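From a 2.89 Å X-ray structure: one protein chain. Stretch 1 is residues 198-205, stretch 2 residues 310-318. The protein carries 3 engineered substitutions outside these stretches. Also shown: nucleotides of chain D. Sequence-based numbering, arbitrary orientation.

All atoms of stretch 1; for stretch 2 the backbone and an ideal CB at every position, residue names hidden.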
ATOM      1  N   CYS F 198      -2.904 -31.452   0.860  1.00108.42           N
ATOM      2  CA  CYS F 198      -2.115 -32.619   0.478  1.00104.35           C
ATOM      3  C   CYS F 198      -2.030 -33.644   1.614  1.00106.60           C
ATOM      4  O   CYS F 198      -2.231 -34.837   1.391  1.00108.69           O
ATOM      5  CB  CYS F 198      -0.707 -32.203   0.052  1.00106.26           C
ATOM      6  SG  CYS F 198      -0.552 -31.728  -1.683  1.00106.05           S
ATOM      7  N   ASN F 199      -1.741 -33.175   2.828  1.00106.37           N
ATOM      8  CA  ASN F 199      -1.585 -34.060   3.985  1.00121.91           C
ATOM      9  C   ASN F 199      -2.897 -34.681   4.444  1.00114.41           C
ATOM     10  O   ASN F 199      -2.908 -35.559   5.311  1.00110.31           O
ATOM     11  CB  ASN F 199      -0.955 -33.312   5.163  1.00137.13           C
ATOM     12  CG  ASN F 199       0.457 -32.847   4.877  1.00140.72           C
ATOM     13  OD1 ASN F 199       1.159 -33.420   4.046  1.00134.82           O
ATOM     14  ND2 ASN F 199       0.878 -31.790   5.564  1.00144.06           N
ATOM     15  N   CYS F 200      -4.001 -34.205   3.882  1.00109.47           N
ATOM     16  CA  CYS F 200      -5.306 -34.795   4.161  1.00113.55           C
ATOM     17  C   CYS F 200      -5.456 -36.165   3.515  1.00113.29           C
ATOM     18  O   CYS F 200      -6.149 -37.039   4.036  1.00112.13           O
ATOM     19  CB  CYS F 200      -6.421 -33.877   3.667  1.00104.05           C
ATOM     20  SG  CYS F 200      -6.526 -32.336   4.561  1.00 97.27           S
ATOM     21  N   PHE F 201      -4.829 -36.317   2.355  1.00116.89           N
ATOM     22  CA  PHE F 201      -4.952 -37.512   1.528  1.00125.37           C
ATOM     23  C   PHE F 201      -3.811 -38.529   1.688  1.00132.34           C
ATOM     24  O   PHE F 201      -3.713 -39.483   0.914  1.00132.85           O
ATOM     25  CB  PHE F 201      -5.123 -37.092   0.070  1.00120.31           C
ATOM     26  CG  PHE F 201      -6.391 -36.321  -0.174  1.00114.45           C
ATOM     27  CD1 PHE F 201      -7.609 -36.977  -0.267  1.00115.84           C
ATOM     28  CD2 PHE F 201      -6.372 -34.941  -0.278  1.00113.46           C
ATOM     29  CE1 PHE F 201      -8.781 -36.271  -0.478  1.00105.97           C
ATOM     30  CE2 PHE F 201      -7.540 -34.229  -0.488  1.00 97.38           C
ATOM     31  CZ  PHE F 201      -8.746 -34.896  -0.589  1.00 97.35           C
ATOM     32  N   GLY F 202      -2.946 -38.317   2.676  1.00132.70           N
ATOM     33  CA  GLY F 202      -1.857 -39.246   2.931  1.00124.46           C
ATOM     34  C   GLY F 202      -0.442 -38.761   2.683  1.00121.80           C
ATOM     35  O   GLY F 202       0.514 -39.484   2.963  1.00125.91           O
ATOM     36  N   TYR F 203      -0.294 -37.551   2.153  1.00119.03           N
ATOM     37  CA  TYR F 203       1.032 -36.951   2.001  1.00123.21           C
ATOM     38  C   TYR F 203       1.636 -36.503   3.342  1.00127.23           C
ATOM     39  O   TYR F 203       0.918 -36.141   4.277  1.00126.39           O
ATOM     40  CB  TYR F 203       0.973 -35.764   1.034  1.00124.57           C
ATOM     41  CG  TYR F 203       1.163 -36.145  -0.418  1.00129.93           C
ATOM     42  CD1 TYR F 203       2.359 -36.703  -0.857  1.00136.17           C
ATOM     43  CD2 TYR F 203       0.156 -35.936  -1.352  1.00120.11           C
ATOM     44  CE1 TYR F 203       2.545 -37.052  -2.182  1.00137.72           C
ATOM     45  CE2 TYR F 203       0.332 -36.281  -2.681  1.00129.11           C
ATOM     46  CZ  TYR F 203       1.529 -36.840  -3.090  1.00138.20           C
ATOM     47  OH  TYR F 203       1.717 -37.189  -4.410  1.00132.19           O
ATOM     48  N   SER F 204       2.961 -36.575   3.433  1.00130.91           N
ATOM     49  CA  SER F 204       3.719 -36.071   4.579  1.00133.86           C
ATOM     50  C   SER F 204       4.294 -34.675   4.326  1.00136.80           C
ATOM     51  O   SER F 204       5.069 -34.167   5.136  1.00148.55           O
ATOM     52  CB  SER F 204       4.849 -37.038   4.947  1.00138.20           C
ATOM     53  OG  SER F 204       4.344 -38.209   5.567  1.00135.96           O
ATOM     54  N   TYR F 205       3.908 -34.070   3.203  1.00130.68           N
ATOM     55  CA  TYR F 205       4.587 -32.902   2.625  1.00128.76           C
ATOM     56  C   TYR F 205       4.900 -31.766   3.599  1.00117.38           C
ATOM     57  O   TYR F 205       4.043 -31.332   4.366  1.00116.11           O
ATOM     58  CB  TYR F 205       3.737 -32.324   1.485  1.00132.55           C
ATOM     59  CG  TYR F 205       4.008 -32.899   0.108  1.00138.43           C
ATOM     60  CD1 TYR F 205       5.280 -33.328  -0.255  1.00140.68           C
ATOM     61  CD2 TYR F 205       2.988 -33.000  -0.834  1.00127.47           C
ATOM     62  CE1 TYR F 205       5.527 -33.846  -1.516  1.00143.28           C
ATOM     63  CE2 TYR F 205       3.224 -33.518  -2.095  1.00124.73           C
ATOM     64  CZ  TYR F 205       4.495 -33.938  -2.433  1.00140.77           C
ATOM     65  OH  TYR F 205       4.734 -34.453  -3.687  1.00148.82           O
ATOM     66  N   UNK F 310     -18.574 -34.744  -1.956  1.00107.30           N
ATOM     67  CA  UNK F 310     -17.847 -35.226  -0.783  1.00 93.23           C
ATOM     68  C   UNK F 310     -16.683 -36.124  -1.184  1.00102.44           C
ATOM     69  O   UNK F 310     -16.806 -36.925  -2.112  1.00110.72           O
ATOM     70  CB  UNK F 310     -18.791 -35.981   0.155  1.00 93.23           C
ATOM     71  N   UNK F 311     -15.553 -35.996  -0.493  1.00 98.04           N
ATOM     72  CA  UNK F 311     -14.420 -36.885  -0.762  1.00 96.40           C
ATOM     73  C   UNK F 311     -13.826 -37.466   0.521  1.00107.27           C
ATOM     74  O   UNK F 311     -13.563 -36.744   1.481  1.00108.16           O
ATOM     75  CB  UNK F 311     -13.336 -36.132  -1.536  1.00 96.40           C
ATOM     76  N   UNK F 312     -13.618 -38.778   0.532  1.00111.84           N
ATOM     77  CA  UNK F 312     -13.049 -39.447   1.696  1.00104.97           C
ATOM     78  C   UNK F 312     -11.575 -39.077   1.869  1.00105.66           C
ATOM     79  O   UNK F 312     -10.881 -38.794   0.895  1.00101.64           O
ATOM     80  CB  UNK F 312     -13.204 -40.964   1.567  1.00104.97           C
ATOM     81  N   UNK F 313     -11.108 -39.059   3.116  1.00117.86           N
ATOM     82  CA  UNK F 313      -9.719 -38.712   3.406  1.00114.92           C
ATOM     83  C   UNK F 313      -8.889 -39.947   3.749  1.00108.90           C
ATOM     84  O   UNK F 313      -9.423 -41.049   3.861  1.00116.82           O
ATOM     85  CB  UNK F 313      -9.657 -37.706   4.557  1.00114.92           C
ATOM     86  N   UNK F 314      -7.586 -39.755   3.941  1.00110.67           N
ATOM     87  CA  UNK F 314      -6.684 -40.874   4.208  1.00125.02           C
ATOM     88  C   UNK F 314      -5.504 -40.478   5.100  1.00123.06           C
ATOM     89  O   UNK F 314      -4.965 -39.380   4.980  1.00115.09           O
ATOM     90  CB  UNK F 314      -6.162 -41.444   2.888  1.00125.02           C
ATOM     91  N   UNK F 315      -5.099 -41.388   5.981  1.00138.32           N
ATOM     92  CA  UNK F 315      -3.958 -41.163   6.867  1.00145.46           C
ATOM     93  C   UNK F 315      -2.651 -41.093   6.073  1.00150.85           C
ATOM     94  O   UNK F 315      -2.574 -41.636   4.970  1.00151.12           O
ATOM     95  CB  UNK F 315      -3.877 -42.271   7.919  1.00145.46           C
ATOM     96  N   UNK F 316      -1.624 -40.418   6.628  1.00146.55           N
ATOM     97  CA  UNK F 316      -0.296 -40.334   6.003  1.00143.69           C
ATOM     98  C   UNK F 316       0.267 -41.695   5.590  1.00156.34           C
ATOM     99  O   UNK F 316       0.048 -42.691   6.280  1.00164.78           O
ATOM    100  CB  UNK F 316       0.682 -39.656   6.964  1.00143.69           C
ATOM    101  N   UNK F 317       0.984 -41.726   4.470  1.00154.78           N
ATOM    102  CA  UNK F 317       1.447 -42.980   3.881  1.00155.62           C
ATOM    103  C   UNK F 317       2.957 -43.162   4.022  1.00157.59           C
ATOM    104  O   UNK F 317       3.737 -42.317   3.585  1.00166.88           O
ATOM    105  CB  UNK F 317       1.056 -43.038   2.403  1.00155.62           C
ATOM    106  N   UNK F 318       3.363 -44.270   4.633  1.00153.29           N
ATOM    107  CA  UNK F 318       4.781 -44.581   4.786  1.00163.79           C
ATOM    108  C   UNK F 318       5.048 -46.059   4.525  1.00164.09           C
ATOM    109  O   UNK F 318       5.569 -46.427   3.473  1.00165.00           O
ATOM    110  CB  UNK F 318       5.263 -44.198   6.187  1.00163.79           C
TER
ATOM    111  P    DC D  13       8.575 -34.425  -4.676  1.00138.83           P
ATOM    112  OP1  DC D  13       7.195 -34.903  -4.916  1.00130.91           O
ATOM    113  OP2  DC D  13       9.490 -35.207  -3.814  1.00141.33           O
ATOM    114  O5'  DC D  13       9.299 -34.197  -6.081  1.00146.65           O
ATOM    115  C5'  DC D  13       8.874 -33.134  -6.923  1.00146.25           C
ATOM    116  C4'  DC D  13       9.848 -32.929  -8.066  1.00150.06           C
ATOM    117  O4'  DC D  13      10.935 -32.068  -7.636  1.00150.39           O
ATOM    118  C3'  DC D  13      10.501 -34.210  -8.597  1.00130.91           C
ATOM    119  O3'  DC D  13      10.454 -34.218 -10.013  1.00132.43           O
ATOM    120  C2'  DC D  13      11.938 -34.112  -8.084  1.00132.11           C
ATOM    121  C1'  DC D  13      12.145 -32.610  -8.102  1.00147.04           C
ATOM    122  N1   DC D  13      13.261 -32.136  -7.229  1.00141.26           N
ATOM    123  C2   DC D  13      14.134 -31.159  -7.714  1.00134.56           C
ATOM    124  O2   DC D  13      13.955 -30.710  -8.852  1.00130.43           O
ATOM    125  N3   DC D  13      15.149 -30.729  -6.923  1.00132.26           N
ATOM    126  C4   DC D  13      15.304 -31.239  -5.702  1.00130.39           C
ATOM    127  N4   DC D  13      16.319 -30.784  -4.960  1.00130.81           N
ATOM    128  C5   DC D  13      14.423 -32.240  -5.187  1.00131.19           C
ATOM    129  C6   DC D  13      13.426 -32.656  -5.979  1.00130.01           C

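Position 310 begins an extended strand, phi/psi -139/141, with nothing of stretch 1 within 5.5 Å of its ideal CB. The contact sets no rule here; Glu 310 occupies it, its OE1 hydrogen-bonded elsewhere in the structure.

At 311 the CA-to-CB bond points toward stretch 1, and the ideal CB lies 4.7 Å from Phe 201 CE1. An aromatic rim invites a compact apolar group: valine, isoleucine, leucine or perhaps alanine, with beta-branching suiting the strand angles of -132/132. The residue is Val 311, chi1 m, whose CG2 meets the edge of the ring at 4.2 Å from Phe 201 CZ.

Position 312 points away, so much would be tolerated, polar groups included. Gln 312 is found; its backbone makes the contact, with Gln 312 O 3.6 Å from Phe 201 CE1.

At 313 CA-to-CB runs sideways, and the ideal CB sits 3.6 Å from Cys 200 O. A carbonyl so near suits a modest side chain, such as serine, threonine, alanine or valine. Thr 313 takes chi1 p and brings CB to 3.6 Å from Cys 200 O, while OG1 is hydrogen-bonded elsewhere in the structure.

Position 314 carries one of the two backbone hydrogen bonds across the contact: its N donates to Cys 200 O at 3.1 Å, nearly linear at 169°. Any residue but proline could supply that bond. Its CB leaves sideways, 3.7 Å from Phe 201 O, and a long or aromatic side chain could reach back to the Phe 201 ring. Tyr 314 does so with chi1 m, placing CD2 at the edge of that ring, 4.4 Å from Phe 201 CD1.

At 315 CB points away and small or polar residues fit easily; Ser 315 is deposited. Its carbonyl matters more, since Ser 315 O lies 3.2 Å from Gly 202 CA in a CA-H...O contact. An ideal CB on Gly 202 would stand equally close to that oxygen, and the glycine's phi of 113° already disfavors a side chain.

The angles at 316, -50/144, admit proline, and no hydrogen bond to stretch 1 uses its nitrogen. Small or apolar groups would also serve beside Ser 204. Pro 316 puts CB 4.3 Å from Ser 204 OG, and its CA makes a CA-H...O contact of 3.3 Å with Gly 202 O.

That same oxygen, Gly 202 O, accepts from the amide N of 317 at 2.7 Å, so proline, with no N-H, would lose the bond. CA-to-CB runs sideways and the ideal CB lies 3.6 Å from Gly 202 O, so many side chains would do if they turn outward from there, long polar ones among them. Lys 317, all t, leads its end away.

Position 318 has no close partner for its ideal CB, leaving choice broad; Glu 318 fills it.

Stretch 2 (310-318) EVQTYSPKE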
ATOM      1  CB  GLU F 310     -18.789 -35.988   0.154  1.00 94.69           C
ATOM      2  CG  GLU F 310     -19.983 -35.176   0.636  1.00112.51           C
ATOM      3  CD  GLU F 310     -20.926 -35.980   1.506  1.00123.22           C
ATOM      4  OE1 GLU F 310     -20.824 -37.225   1.501  1.00125.70           O
ATOM      5  OE2 GLU F 310     -21.767 -35.367   2.196  1.00125.19           O
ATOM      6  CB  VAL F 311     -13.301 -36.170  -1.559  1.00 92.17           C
ATOM      7  CG1 VAL F 311     -13.727 -35.958  -3.001  1.00 91.48           C
ATOM      8  CG2 VAL F 311     -12.927 -34.849  -0.909  1.00100.89           C
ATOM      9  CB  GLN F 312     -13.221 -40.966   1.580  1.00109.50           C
ATOM     10  CG  GLN F 312     -12.805 -41.554   0.237  1.00116.60           C
ATOM     11  CD  GLN F 312     -13.110 -43.040   0.127  1.00133.27           C
ATOM     12  OE1 GLN F 312     -13.726 -43.628   1.017  1.00134.27           O
ATOM     13  NE2 GLN F 312     -12.676 -43.654  -0.970  1.00145.82           N
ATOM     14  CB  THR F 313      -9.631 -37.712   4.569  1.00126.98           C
ATOM     15  OG1 THR F 313     -10.101 -38.335   5.770  1.00148.40           O
ATOM     16  CG2 THR F 313     -10.483 -36.489   4.277  1.00114.86           C
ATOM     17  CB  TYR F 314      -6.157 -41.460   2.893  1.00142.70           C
ATOM     18  CG  TYR F 314      -7.232 -41.968   1.950  1.00148.50           C
ATOM     19  CD1 TYR F 314      -7.795 -43.227   2.120  1.00151.42           C
ATOM     20  CD2 TYR F 314      -7.678 -41.189   0.888  1.00139.94           C
ATOM     21  CE1 TYR F 314      -8.777 -43.694   1.261  1.00147.83           C
ATOM     22  CE2 TYR F 314      -8.659 -41.647   0.025  1.00136.69           C
ATOM     23  CZ  TYR F 314      -9.204 -42.899   0.215  1.00145.21           C
ATOM     24  OH  TYR F 314     -10.178 -43.358  -0.643  1.00150.08           O
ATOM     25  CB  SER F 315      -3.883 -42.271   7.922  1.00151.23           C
ATOM     26  OG  SER F 315      -5.058 -42.306   8.713  1.00148.76           O
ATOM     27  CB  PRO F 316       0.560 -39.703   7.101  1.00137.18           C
ATOM     28  CG  PRO F 316      -0.395 -38.834   7.837  1.00131.98           C
ATOM     29  CD  PRO F 316      -1.708 -39.577   7.837  1.00134.81           C
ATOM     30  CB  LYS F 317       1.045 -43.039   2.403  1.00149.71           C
ATOM     31  CG  LYS F 317       1.161 -44.412   1.759  1.00153.58           C
ATOM     32  CD  LYS F 317       0.508 -44.419   0.383  1.00142.67           C
ATOM     33  CE  LYS F 317       0.408 -45.828  -0.182  1.00160.63           C
ATOM     34  NZ  LYS F 317      -0.402 -45.870  -1.433  1.00158.50           N
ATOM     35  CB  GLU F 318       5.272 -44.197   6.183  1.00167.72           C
ATOM     36  CG  GLU F 318       6.762 -44.424   6.401  1.00168.25           C
ATOM     37  CD  GLU F 318       7.621 -43.564   5.493  1.00166.58           C
ATOM     38  OE1 GLU F 318       7.263 -42.388   5.269  1.00160.04           O
ATOM     39  OE2 GLU F 318       8.654 -44.065   5.000  1.00175.56           O
TER
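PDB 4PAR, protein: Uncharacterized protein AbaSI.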